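Local coordinates for protein flavin adenine dinucleotide synthase (Saccharomyces cerevisiae, PDB 2WSI) that catalyses the adenylation of flavin mononucleotide by ATP, forming the coenzyme FAD and releasing diphosphate, at residues S50-G62 with F97-Q109. Numbering follows the deposited sequence.
Sequences SPLNGEISFSYNG and FPMQRLPTVFIDQ. With FAD (flavin-adenine dinucleotide), chain C.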
# COMPACT_ATOMS: atom_id res chain seq x y z
N SER A 50 3.95 13.62 -15.10
CA SER A 50 2.54 13.21 -15.26
C SER A 50 2.27 11.87 -14.61
O SER A 50 3.00 10.90 -14.83
CB SER A 50 2.19 13.09 -16.73
OG SER A 50 0.97 12.38 -16.87
N PRO A 51 1.19 11.78 -13.82
CA PRO A 51 0.85 10.47 -13.23
C PRO A 51 0.03 9.58 -14.18
O PRO A 51 -0.32 8.47 -13.82
CB PRO A 51 -0.00 10.85 -12.03
CG PRO A 51 -0.65 12.16 -12.42
CD PRO A 51 0.31 12.86 -13.34
N LEU A 52 -0.26 10.06 -15.39
CA LEU A 52 -1.11 9.29 -16.30
C LEU A 52 -0.37 8.72 -17.50
O LEU A 52 -0.64 7.59 -17.92
CB LEU A 52 -2.27 10.14 -16.77
CG LEU A 52 -3.28 10.58 -15.70
CD1 LEU A 52 -4.18 11.69 -16.23
CD2 LEU A 52 -4.09 9.43 -15.20
N ASN A 53 0.58 9.46 -18.04
CA ASN A 53 1.03 9.16 -19.41
C ASN A 53 2.18 8.16 -19.49
O ASN A 53 2.63 7.79 -20.59
CB ASN A 53 1.35 10.46 -20.16
CG ASN A 53 2.56 11.19 -19.57
OD1 ASN A 53 3.22 10.69 -18.67
ND2 ASN A 53 2.81 12.40 -20.06
N GLY A 54 2.64 7.71 -18.32
CA GLY A 54 3.71 6.73 -18.26
C GLY A 54 5.04 7.27 -17.74
O GLY A 54 5.98 6.49 -17.57
N GLU A 55 5.14 8.57 -17.52
CA GLU A 55 6.37 9.14 -16.97
C GLU A 55 6.59 8.54 -15.59
O GLU A 55 7.73 8.36 -15.14
CB GLU A 55 6.31 10.67 -16.84
CG GLU A 55 6.28 11.39 -18.17
CD GLU A 55 6.14 12.91 -18.02
OE1 GLU A 55 6.25 13.43 -16.91
OE2 GLU A 55 5.90 13.60 -19.03
N ILE A 56 5.48 8.27 -14.91
CA ILE A 56 5.52 7.67 -13.59
C ILE A 56 4.90 6.29 -13.64
O ILE A 56 3.77 6.17 -14.08
CB ILE A 56 4.70 8.46 -12.57
CG1 ILE A 56 5.21 9.90 -12.42
CG2 ILE A 56 4.80 7.81 -11.19
CD1 ILE A 56 4.35 10.73 -11.51
N SER A 57 5.60 5.28 -13.11
CA SER A 57 4.97 4.00 -12.85
C SER A 57 4.84 3.79 -11.34
O SER A 57 5.71 4.18 -10.58
CB SER A 57 5.80 2.88 -13.41
OG SER A 57 5.08 1.68 -13.27
N PHE A 58 3.75 3.18 -10.93
CA PHE A 58 3.50 2.90 -9.52
C PHE A 58 3.97 1.47 -9.22
O PHE A 58 3.49 0.50 -9.84
CB PHE A 58 1.98 3.03 -9.25
CG PHE A 58 1.63 3.06 -7.80
CD1 PHE A 58 1.36 4.26 -7.18
CD2 PHE A 58 1.61 1.89 -7.05
CE1 PHE A 58 1.07 4.31 -5.81
CE2 PHE A 58 1.33 1.92 -5.68
CZ PHE A 58 1.06 3.12 -5.06
N SER A 59 4.94 1.30 -8.30
CA SER A 59 5.34 -0.06 -7.92
C SER A 59 4.38 -0.61 -6.87
O SER A 59 4.27 -0.10 -5.76
CB SER A 59 6.81 -0.18 -7.47
OG SER A 59 7.08 0.64 -6.34
N TYR A 60 3.70 -1.68 -7.24
CA TYR A 60 2.63 -2.21 -6.42
C TYR A 60 2.85 -3.71 -6.21
O TYR A 60 3.06 -4.45 -7.17
CB TYR A 60 1.31 -2.00 -7.15
CG TYR A 60 0.09 -2.48 -6.40
CD1 TYR A 60 -0.26 -1.93 -5.17
CD2 TYR A 60 -0.73 -3.48 -6.93
CE1 TYR A 60 -1.38 -2.36 -4.48
CE2 TYR A 60 -1.85 -3.91 -6.25
CZ TYR A 60 -2.18 -3.34 -5.02
OH TYR A 60 -3.28 -3.72 -4.30
N ASN A 61 2.77 -4.17 -4.96
CA ASN A 61 2.94 -5.59 -4.65
C ASN A 61 1.80 -6.11 -3.77
O ASN A 61 1.88 -7.22 -3.24
CB ASN A 61 4.29 -5.86 -3.96
CG ASN A 61 4.40 -5.16 -2.60
OD1 ASN A 61 3.47 -4.49 -2.15
ND2 ASN A 61 5.55 -5.31 -1.95
N GLY A 62 0.72 -5.33 -3.67
CA GLY A 62 -0.46 -5.78 -2.95
C GLY A 62 -0.34 -5.72 -1.43
O GLY A 62 -1.30 -6.02 -0.72
N PHE A 97 -12.64 13.08 -17.44
CA PHE A 97 -11.52 12.30 -16.90
C PHE A 97 -11.08 11.28 -17.94
O PHE A 97 -11.93 10.62 -18.56
CB PHE A 97 -11.92 11.62 -15.60
CG PHE A 97 -10.75 11.13 -14.79
CD1 PHE A 97 -10.20 11.92 -13.78
CD2 PHE A 97 -10.21 9.86 -15.02
CE1 PHE A 97 -9.12 11.48 -13.03
CE2 PHE A 97 -9.13 9.40 -14.26
CZ PHE A 97 -8.58 10.23 -13.26
N PRO A 98 -9.77 11.15 -18.17
CA PRO A 98 -9.34 10.30 -19.30
C PRO A 98 -9.71 8.84 -19.07
O PRO A 98 -9.64 8.35 -17.94
CB PRO A 98 -7.81 10.44 -19.33
CG PRO A 98 -7.42 11.26 -18.16
CD PRO A 98 -8.64 11.75 -17.43
N MET A 99 -10.10 8.15 -20.14
CA MET A 99 -10.45 6.74 -20.04
C MET A 99 -9.20 5.90 -20.35
O MET A 99 -8.86 5.67 -21.50
CB MET A 99 -11.62 6.39 -20.98
CG MET A 99 -12.22 4.99 -20.74
SD MET A 99 -13.47 4.80 -19.41
CE MET A 99 -14.95 5.55 -20.06
N GLN A 100 -8.53 5.45 -19.29
CA GLN A 100 -7.27 4.73 -19.40
C GLN A 100 -6.95 3.99 -18.09
O GLN A 100 -7.68 4.11 -17.11
CB GLN A 100 -6.14 5.72 -19.68
CG GLN A 100 -5.91 6.70 -18.52
CD GLN A 100 -4.58 7.41 -18.65
OE1 GLN A 100 -4.51 8.50 -19.21
NE2 GLN A 100 -3.50 6.79 -18.15
N ARG A 101 -5.83 3.27 -18.08
CA ARG A 101 -5.39 2.54 -16.89
C ARG A 101 -4.12 3.18 -16.31
O ARG A 101 -3.39 3.88 -17.01
CB ARG A 101 -5.13 1.08 -17.26
CG ARG A 101 -6.34 0.43 -17.94
CD ARG A 101 -6.21 -1.06 -18.09
NE ARG A 101 -5.14 -1.40 -19.01
CZ ARG A 101 -4.80 -2.64 -19.35
NH1 ARG A 101 -5.47 -3.68 -18.87
NH2 ARG A 101 -3.80 -2.83 -20.20
N LEU A 102 -3.88 2.95 -15.02
CA LEU A 102 -2.76 3.55 -14.30
C LEU A 102 -1.51 2.69 -14.45
O LEU A 102 -1.51 1.52 -14.08
CB LEU A 102 -3.10 3.65 -12.80
CG LEU A 102 -2.19 4.58 -12.01
CD1 LEU A 102 -2.46 6.03 -12.40
CD2 LEU A 102 -2.41 4.41 -10.50
N PRO A 103 -0.42 3.26 -14.98
CA PRO A 103 0.74 2.41 -15.21
C PRO A 103 1.35 1.90 -13.90
O PRO A 103 1.66 2.69 -13.01
CB PRO A 103 1.74 3.33 -15.91
CG PRO A 103 0.94 4.48 -16.41
CD PRO A 103 -0.25 4.63 -15.51
N THR A 104 1.56 0.59 -13.83
CA THR A 104 1.86 -0.06 -12.57
C THR A 104 2.86 -1.17 -12.85
O THR A 104 2.83 -1.76 -13.93
CB THR A 104 0.57 -0.65 -11.93
OG1 THR A 104 -0.38 0.41 -11.71
CG2 THR A 104 0.88 -1.36 -10.58
N VAL A 105 3.74 -1.44 -11.90
CA VAL A 105 4.74 -2.49 -12.08
C VAL A 105 4.72 -3.41 -10.88
O VAL A 105 4.77 -2.92 -9.75
CB VAL A 105 6.16 -1.91 -12.27
CG1 VAL A 105 6.43 -0.79 -11.29
CG2 VAL A 105 7.22 -3.02 -12.09
N PHE A 106 4.66 -4.72 -11.12
CA PHE A 106 4.67 -5.72 -10.07
C PHE A 106 5.78 -6.70 -10.39
O PHE A 106 5.78 -7.31 -11.46
CB PHE A 106 3.34 -6.49 -10.01
CG PHE A 106 3.36 -7.66 -9.04
CD1 PHE A 106 3.94 -7.54 -7.78
CD2 PHE A 106 2.78 -8.88 -9.40
CE1 PHE A 106 3.95 -8.60 -6.89
CE2 PHE A 106 2.80 -9.97 -8.50
CZ PHE A 106 3.38 -9.82 -7.26
N ILE A 107 6.72 -6.86 -9.47
CA ILE A 107 7.75 -7.86 -9.70
C ILE A 107 7.29 -9.16 -9.07
O ILE A 107 7.19 -9.27 -7.84
CB ILE A 107 9.13 -7.42 -9.19
CG1 ILE A 107 9.50 -6.05 -9.76
CG2 ILE A 107 10.19 -8.48 -9.57
CD1 ILE A 107 9.47 -5.98 -11.32
N ASP A 108 6.96 -10.13 -9.92
CA ASP A 108 6.53 -11.45 -9.46
C ASP A 108 7.74 -12.37 -9.36
O ASP A 108 8.57 -12.40 -10.27
CB ASP A 108 5.52 -12.03 -10.44
CG ASP A 108 4.76 -13.22 -9.87
OD1 ASP A 108 4.66 -13.33 -8.64
OD2 ASP A 108 4.25 -14.03 -10.67
N GLN A 109 7.84 -13.12 -8.27
CA GLN A 109 9.00 -13.98 -8.03
C GLN A 109 8.56 -15.41 -7.73
O GLN A 109 7.38 -15.66 -7.49
CB GLN A 109 9.82 -13.38 -6.89
CG GLN A 109 10.03 -11.86 -7.08
CD GLN A 109 10.76 -11.19 -5.92
OE1 GLN A 109 10.16 -10.90 -4.88
NE2 GLN A 109 12.04 -10.94 -6.10
PA FAD C . 9.74 -3.72 0.57
O1A FAD C . 9.18 -5.01 1.11
O2A FAD C . 10.86 -3.99 -0.40
O5B FAD C . 8.61 -2.74 -0.06
C5B FAD C . 8.94 -1.38 -0.26
C4B FAD C . 8.18 -0.87 -1.48
O4B FAD C . 8.82 -1.32 -2.65
C3B FAD C . 6.77 -1.41 -1.54
O3B FAD C . 5.86 -0.58 -0.85
C2B FAD C . 6.50 -1.42 -3.04
O2B FAD C . 6.08 -0.14 -3.47
C1B FAD C . 7.86 -1.72 -3.61
N9A FAD C . 7.97 -3.17 -3.81
C8A FAD C . 8.50 -4.11 -2.97
N7A FAD C . 8.41 -5.33 -3.57
C5A FAD C . 7.80 -5.16 -4.77
C6A FAD C . 7.44 -6.04 -5.77
N6A FAD C . 7.68 -7.36 -5.70
N1A FAD C . 6.84 -5.53 -6.89
C2A FAD C . 6.59 -4.19 -7.04
N3A FAD C . 6.91 -3.32 -6.02
C4A FAD C . 7.54 -3.81 -4.93
N1 FAD C . 17.65 0.45 -2.49
C2 FAD C . 18.83 1.15 -2.54
O2 FAD C . 19.70 0.95 -1.69
N3 FAD C . 19.05 2.06 -3.53
C4 FAD C . 18.09 2.29 -4.50
O4 FAD C . 18.35 3.14 -5.36
C4X FAD C . 16.88 1.59 -4.45
N5 FAD C . 15.88 1.79 -5.40
C5X FAD C . 14.70 1.09 -5.34
C6 FAD C . 13.69 1.29 -6.28
C7 FAD C . 12.51 0.54 -6.21
C7M FAD C . 11.41 0.72 -7.22
C8 FAD C . 12.34 -0.38 -5.18
C8M FAD C . 11.07 -1.16 -5.07
C9 FAD C . 13.33 -0.56 -4.24
C9A FAD C . 14.51 0.16 -4.31
N10 FAD C . 15.50 -0.06 -3.37
C10 FAD C . 16.67 0.68 -3.43
C1' FAD C . 15.26 -1.04 -2.26
C2' FAD C . 14.58 -0.35 -1.06
O2' FAD C . 15.23 0.83 -0.64
C3' FAD C . 14.42 -1.27 0.15
O3' FAD C . 15.67 -1.49 0.73
C4' FAD C . 13.80 -2.59 -0.26
O4' FAD C . 12.66 -2.36 -1.07
C5' FAD C . 13.35 -3.38 0.97
O5' FAD C . 12.72 -2.50 1.88
P FAD C . 11.40 -2.95 2.69
O1P FAD C . 11.51 -4.41 3.06
O2P FAD C . 11.16 -2.01 3.85
O3P FAD C . 10.14 -2.73 1.75
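The rings of Tyr60 and Phe106 meet the opposite segment obliquely where 56-59 and 102-106, neighbouring parallel strands of the PAPS reductase-like domain joined by a right-handed beta-alpha-beta crossover through helix 64-87, end at the FAD pocket. CG2 of Thr104 lies 3.5 Å from Tyr60 CB, while Gly62 N sits over the centre of one face of the tyrosine ring. With CG anti to the backbone N (chi1 173°), the Phe106 ring passes beside the Tyr60 carbonyl and on toward Asn61; Asp108 N lies over one of its faces. Both acceptors of Gln100 lie nearly in its amide plane: NE2 donates to Leu52 O (3.0 Å) and to Arg101 O, though it stands above the plane of each carbonyl.

Three backbone hydrogen bonds make the parallel pairing: Phe58 N to Pro103 O, Val105 N to Phe58 O (2.8 Å) and Tyr60 N to Val105 O. Near the start of strand 102-106, the Pro103 ring packs its CG against Leu52 O and Gly54 CA of the loop that leads into strand 56-59; upstream of both strands, Leu52 CD1 meets Pro98 CG at 3.8 Å. On the other side of strand 56-59, strand 160-162 continues the central sheet, and Val162 O bonds to Ser59 OG.

At the C-terminal ends of the strands the backbone reads the nucleotide. Ser59 O accepts from ribose O2B, whereas Ile107 recognises the adenine edge with two nearly straight bonds, its N to FAD N1A at 2.9 Å (170°) and its O from FAD N6A at 2.9 Å.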